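PDB 1YR2: prolyl oligopeptidase from Novosphingobium capsulatum, which probably hydrolyses oligopeptides after proline, and less readily after alanine, as a serine endopeptidase of the S9A prolyl oligopeptidase family. Local coordinates for residues I381-S386 and Q463-S468; V474-V479 and G555-A560. All coordinates share one frame; numbering follows the deposited sequence.

Contact 1. Residues I381-S386 and Q463-S468; sequences IHDAKS and QVFYPS
Gln463 lays its primary amide against the tip of the hairpin that joins strands 375-382 and 385-392, covering the backbone of Asp383 and the end of Lys385. Its CG is anti to the backbone N (chi1 179°) and the chain runs on extended, so both halves of the amide arrive at the turn together. Gln463 NE2 donates a hydrogen bond to Asp383 O at 2.7 Å, nearly straight and within both the carbonyl and the amide plane. On the other branch, Gln463 OE1 accepts from Lys385 NZ at 2.8 Å, on a lone pair. Lys385 starts from the crowded position between backbone N and carbonyl carbon and bends at its last torsion (chi4 -67°), which turns NZ back over its own turn. There Lys385 NZ also donates to His382 O at 2.9 Å, from above that carbonyl plane, so the ammonium ties the turn together while gripping Gln463. These bonds should fix which way round the amide sits.

Beside this polar grip, Phe465 presents the edge of its ring to Asp383, with Phe465 CZ 3.8 Å from Asp383 CB. The carboxylate plane stands 71° from the ring, and Asp383 OD1 is bound by Tyr531. Here a hairpin of one beta-propeller blade meets the outermost strand of the alpha/beta-hydrolase sheet, the two-domain interface characteristic of prolyl oligopeptidases.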
# COMPACT_ATOMS: atom_id res chain seq x y z
N ILE A 381 -7.93 8.65 -7.97
CA ILE A 381 -8.47 8.37 -6.65
C ILE A 381 -9.73 9.23 -6.52
O ILE A 381 -9.64 10.47 -6.39
CB ILE A 381 -7.49 8.67 -5.52
CG1 ILE A 381 -6.18 7.86 -5.67
CG2 ILE A 381 -8.13 8.31 -4.18
CD1 ILE A 381 -6.36 6.40 -5.79
N HIS A 382 -10.86 8.55 -6.58
CA HIS A 382 -12.20 9.09 -6.51
C HIS A 382 -12.91 8.61 -5.22
O HIS A 382 -13.27 7.46 -5.10
CB HIS A 382 -12.97 8.60 -7.74
CG HIS A 382 -14.32 9.23 -7.90
ND1 HIS A 382 -14.47 10.55 -8.27
CD2 HIS A 382 -15.58 8.73 -7.76
CE1 HIS A 382 -15.77 10.84 -8.33
NE2 HIS A 382 -16.46 9.76 -8.01
N ASP A 383 -13.12 9.53 -4.29
CA ASP A 383 -13.66 9.20 -2.96
C ASP A 383 -12.99 7.95 -2.34
O ASP A 383 -13.65 6.98 -1.96
CB ASP A 383 -15.17 9.06 -3.00
CG ASP A 383 -15.88 10.37 -3.35
OD1 ASP A 383 -15.65 11.43 -2.73
OD2 ASP A 383 -16.74 10.40 -4.24
N ALA A 384 -11.68 8.02 -2.23
CA ALA A 384 -10.85 7.04 -1.52
C ALA A 384 -10.78 5.65 -2.11
O ALA A 384 -10.45 4.74 -1.41
CB ALA A 384 -11.29 6.99 -0.04
N LYS A 385 -11.03 5.51 -3.41
CA LYS A 385 -10.97 4.24 -4.12
C LYS A 385 -10.64 4.60 -5.58
O LYS A 385 -10.64 5.76 -5.96
CB LYS A 385 -12.31 3.49 -4.00
CG LYS A 385 -13.44 4.31 -4.75
CD LYS A 385 -14.79 3.79 -4.65
CE LYS A 385 -15.76 4.81 -5.34
NZ LYS A 385 -15.72 6.03 -4.49
N SER A 386 -10.37 3.61 -6.40
CA SER A 386 -9.98 3.84 -7.77
C SER A 386 -11.20 4.08 -8.67
O SER A 386 -12.21 3.43 -8.54
CB SER A 386 -9.11 2.71 -8.31
OG SER A 386 -7.80 2.71 -7.73
N GLN A 463 -19.47 1.28 0.19
CA GLN A 463 -18.94 2.52 0.71
C GLN A 463 -20.09 3.44 1.06
O GLN A 463 -21.09 3.47 0.36
CB GLN A 463 -18.01 3.22 -0.30
CG GLN A 463 -17.42 4.58 0.17
CD GLN A 463 -16.47 5.20 -0.84
OE1 GLN A 463 -16.82 5.33 -2.03
NE2 GLN A 463 -15.24 5.52 -0.40
N VAL A 464 -19.99 4.10 2.21
CA VAL A 464 -20.97 5.06 2.66
C VAL A 464 -20.26 6.34 2.99
O VAL A 464 -19.04 6.39 3.09
CB VAL A 464 -21.79 4.55 3.88
CG1 VAL A 464 -22.52 3.25 3.49
CG2 VAL A 464 -20.90 4.33 5.12
N PHE A 465 -21.02 7.39 3.16
CA PHE A 465 -20.47 8.67 3.56
C PHE A 465 -21.31 9.15 4.73
O PHE A 465 -22.49 9.40 4.56
CB PHE A 465 -20.54 9.66 2.39
CG PHE A 465 -19.80 9.19 1.16
CD1 PHE A 465 -20.43 8.39 0.22
CD2 PHE A 465 -18.47 9.54 0.97
CE1 PHE A 465 -19.72 7.92 -0.91
CE2 PHE A 465 -17.76 9.07 -0.13
CZ PHE A 465 -18.37 8.26 -1.07
N TYR A 466 -20.70 9.38 5.89
CA TYR A 466 -21.46 9.72 7.09
C TYR A 466 -21.00 11.06 7.66
O TYR A 466 -19.83 11.38 7.56
CB TYR A 466 -21.24 8.62 8.14
CG TYR A 466 -19.83 8.56 8.66
CD1 TYR A 466 -19.43 9.32 9.79
CD2 TYR A 466 -18.88 7.75 8.07
CE1 TYR A 466 -18.10 9.24 10.28
CE2 TYR A 466 -17.56 7.70 8.54
CZ TYR A 466 -17.19 8.46 9.63
OH TYR A 466 -15.90 8.40 10.12
N PRO A 467 -21.92 11.85 8.24
CA PRO A 467 -21.55 13.13 8.86
C PRO A 467 -20.83 12.96 10.22
O PRO A 467 -21.22 12.17 11.09
CB PRO A 467 -22.89 13.92 8.93
CG PRO A 467 -23.96 12.85 9.04
CD PRO A 467 -23.37 11.55 8.39
N SER A 468 -19.72 13.68 10.36
CA SER A 468 -19.05 13.79 11.62
C SER A 468 -19.77 14.89 12.43
O SER A 468 -20.74 15.47 11.94
CB SER A 468 -17.56 14.12 11.40
OG SER A 468 -16.87 14.08 12.61

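Contact 2. Residues V474-V479 and G555-A560; sequences VPMFIV and GEWLIA
Apolar packing alone joins segments 474-479 and 555-560; no hydrogen bond passes between them. The aliphatic part centres on Leu558, whose CD2 lies 3.8 Å from Met476 CE and 4.1 Å from Ile478 CD1. Met476 leaves its strand with CG anti to the backbone N and continues extended until it bends at chi3 (53°), a turn that sets the methyl against both the leucine branch and the indole. Met476 SD, on a chain that crosses Leu558 obliquely, is 4.0 Å from Leu558 CD2, while Ile478 and Leu558 meet end to end.

This is strand-on-helix packing within the alpha/beta-hydrolase fold: strand 473-481 belongs to the central mixed sheet, helix 544-560 covers one of its faces, and the axes of segments 474-479 and 555-560 come within 11.2 Å, their directions 52° apart. Leu558 also touches Ala521 on the adjoining strand 519-523.

The aromatic part belongs to Trp557, whose CG is anti to the backbone N (chi1 -170°), bringing the six-membered ring to the strand. Met476 CE approaches CE3 of Trp557 obliquely at 3.8 Å. One ring atom further on, Trp557 CZ3 meets Ile478 CD1 at 3.8 Å, the two side chains crossing at about a right angle. An alanine in place of Met476 would remove everything beyond CB, the sulfur and terminal methyl included, and would probably loosen the packing around Leu558 CD2 and Trp557 CE3. Val464, on the neighbouring strand, also rests on Trp557.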
# COMPACT_ATOMS: atom_id res chain seq x y z
N VAL A 474 -17.59 11.93 5.84
CA VAL A 474 -16.41 11.11 5.85
C VAL A 474 -16.79 9.80 5.15
O VAL A 474 -17.86 9.22 5.42
CB VAL A 474 -15.98 10.80 7.26
CG1 VAL A 474 -14.69 9.97 7.27
CG2 VAL A 474 -15.84 12.09 8.07
N PRO A 475 -15.93 9.32 4.29
CA PRO A 475 -16.14 7.99 3.68
C PRO A 475 -15.83 6.83 4.65
O PRO A 475 -14.94 6.89 5.48
CB PRO A 475 -15.18 7.97 2.48
CG PRO A 475 -14.55 9.33 2.41
CD PRO A 475 -14.69 9.96 3.80
N MET A 476 -16.62 5.79 4.53
CA MET A 476 -16.34 4.53 5.21
C MET A 476 -16.67 3.35 4.30
O MET A 476 -17.70 3.35 3.62
CB MET A 476 -17.14 4.42 6.50
CG MET A 476 -16.97 3.09 7.24
SD MET A 476 -17.54 3.23 8.96
CE MET A 476 -19.15 3.89 8.77
N PHE A 477 -15.79 2.34 4.32
CA PHE A 477 -15.97 1.07 3.63
C PHE A 477 -16.54 0.08 4.62
O PHE A 477 -16.17 0.09 5.81
CB PHE A 477 -14.64 0.47 3.14
CG PHE A 477 -13.92 1.27 2.11
CD1 PHE A 477 -14.48 1.48 0.87
CD2 PHE A 477 -12.69 1.85 2.39
CE1 PHE A 477 -13.85 2.27 -0.07
CE2 PHE A 477 -12.04 2.62 1.43
CZ PHE A 477 -12.62 2.81 0.20
N ILE A 478 -17.48 -0.73 4.17
CA ILE A 478 -18.05 -1.81 4.99
C ILE A 478 -17.99 -3.07 4.15
O ILE A 478 -18.47 -3.08 3.00
CB ILE A 478 -19.52 -1.45 5.30
CG1 ILE A 478 -19.58 -0.19 6.15
CG2 ILE A 478 -20.21 -2.59 6.09
CD1 ILE A 478 -20.93 0.44 6.10
N VAL A 479 -17.42 -4.13 4.70
CA VAL A 479 -17.10 -5.31 3.93
C VAL A 479 -17.67 -6.48 4.66
O VAL A 479 -17.40 -6.69 5.83
CB VAL A 479 -15.57 -5.51 3.83
CG1 VAL A 479 -15.28 -6.65 2.87
CG2 VAL A 479 -14.91 -4.26 3.35
N GLY A 555 -18.32 4.77 14.43
CA GLY A 555 -18.85 3.77 15.35
C GLY A 555 -20.34 3.95 15.63
O GLY A 555 -21.14 3.01 15.53
N GLU A 556 -20.74 5.19 15.86
CA GLU A 556 -22.15 5.50 16.07
C GLU A 556 -23.02 5.15 14.86
O GLU A 556 -24.13 4.67 15.02
CB GLU A 556 -22.31 6.97 16.47
CG GLU A 556 -21.76 7.22 17.86
CD GLU A 556 -21.83 8.66 18.31
OE1 GLU A 556 -21.58 9.59 17.49
OE2 GLU A 556 -22.15 8.86 19.50
N TRP A 557 -22.50 5.43 13.67
CA TRP A 557 -23.21 5.26 12.42
C TRP A 557 -23.47 3.79 12.20
O TRP A 557 -24.56 3.40 11.79
CB TRP A 557 -22.40 5.83 11.23
CG TRP A 557 -23.18 5.89 9.99
CD1 TRP A 557 -23.91 6.94 9.53
CD2 TRP A 557 -23.38 4.82 9.06
NE1 TRP A 557 -24.51 6.60 8.34
CE2 TRP A 557 -24.21 5.31 8.04
CE3 TRP A 557 -22.92 3.49 8.99
CZ2 TRP A 557 -24.62 4.51 6.96
CZ3 TRP A 557 -23.32 2.70 7.91
CH2 TRP A 557 -24.19 3.20 6.93
N LEU A 558 -22.48 2.97 12.47
CA LEU A 558 -22.58 1.54 12.21
C LEU A 558 -23.66 0.91 13.10
O LEU A 558 -24.36 0.00 12.69
CB LEU A 558 -21.24 0.89 12.46
CG LEU A 558 -20.05 1.17 11.53
CD1 LEU A 558 -18.67 0.72 12.14
CD2 LEU A 558 -20.29 0.54 10.19
N ILE A 559 -23.75 1.38 14.33
CA ILE A 559 -24.77 0.92 15.28
C ILE A 559 -26.13 1.44 14.92
O ILE A 559 -27.10 0.66 14.93
CB ILE A 559 -24.38 1.27 16.74
CG1 ILE A 559 -23.09 0.53 17.09
CG2 ILE A 559 -25.55 0.88 17.69
CD1 ILE A 559 -22.42 0.89 18.38
N ALA A 560 -26.20 2.72 14.56
CA ALA A 560 -27.48 3.35 14.23
C ALA A 560 -28.08 2.80 12.95
O ALA A 560 -29.31 2.79 12.74
CB ALA A 560 -27.29 4.84 14.11

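How the contacts relate
Contacts 1 and 2 lie in series along the chain, their centres about 11 Å apart, and meet in one sheet. Strands 459-467 and 473-481 follow each other and pair antiparallel: Val464 N lies 2.8 Å from Met476 O, a probable hydrogen bond. Contact 1 reaches from the outermost of these strands to the propeller, whereas contact 2 reaches from the next strand to helix 544-560 within the catalytic domain. Packing also bridges them directly, as the backbone O of Ala384 packs against CZ of Phe477. This end of the sheet thus borders both the domain interface and a buried hydrophobic core, consistent with a link between propeller and hydrolase domain in an enzyme whose interdomain dynamics bear on catalysis and specificity.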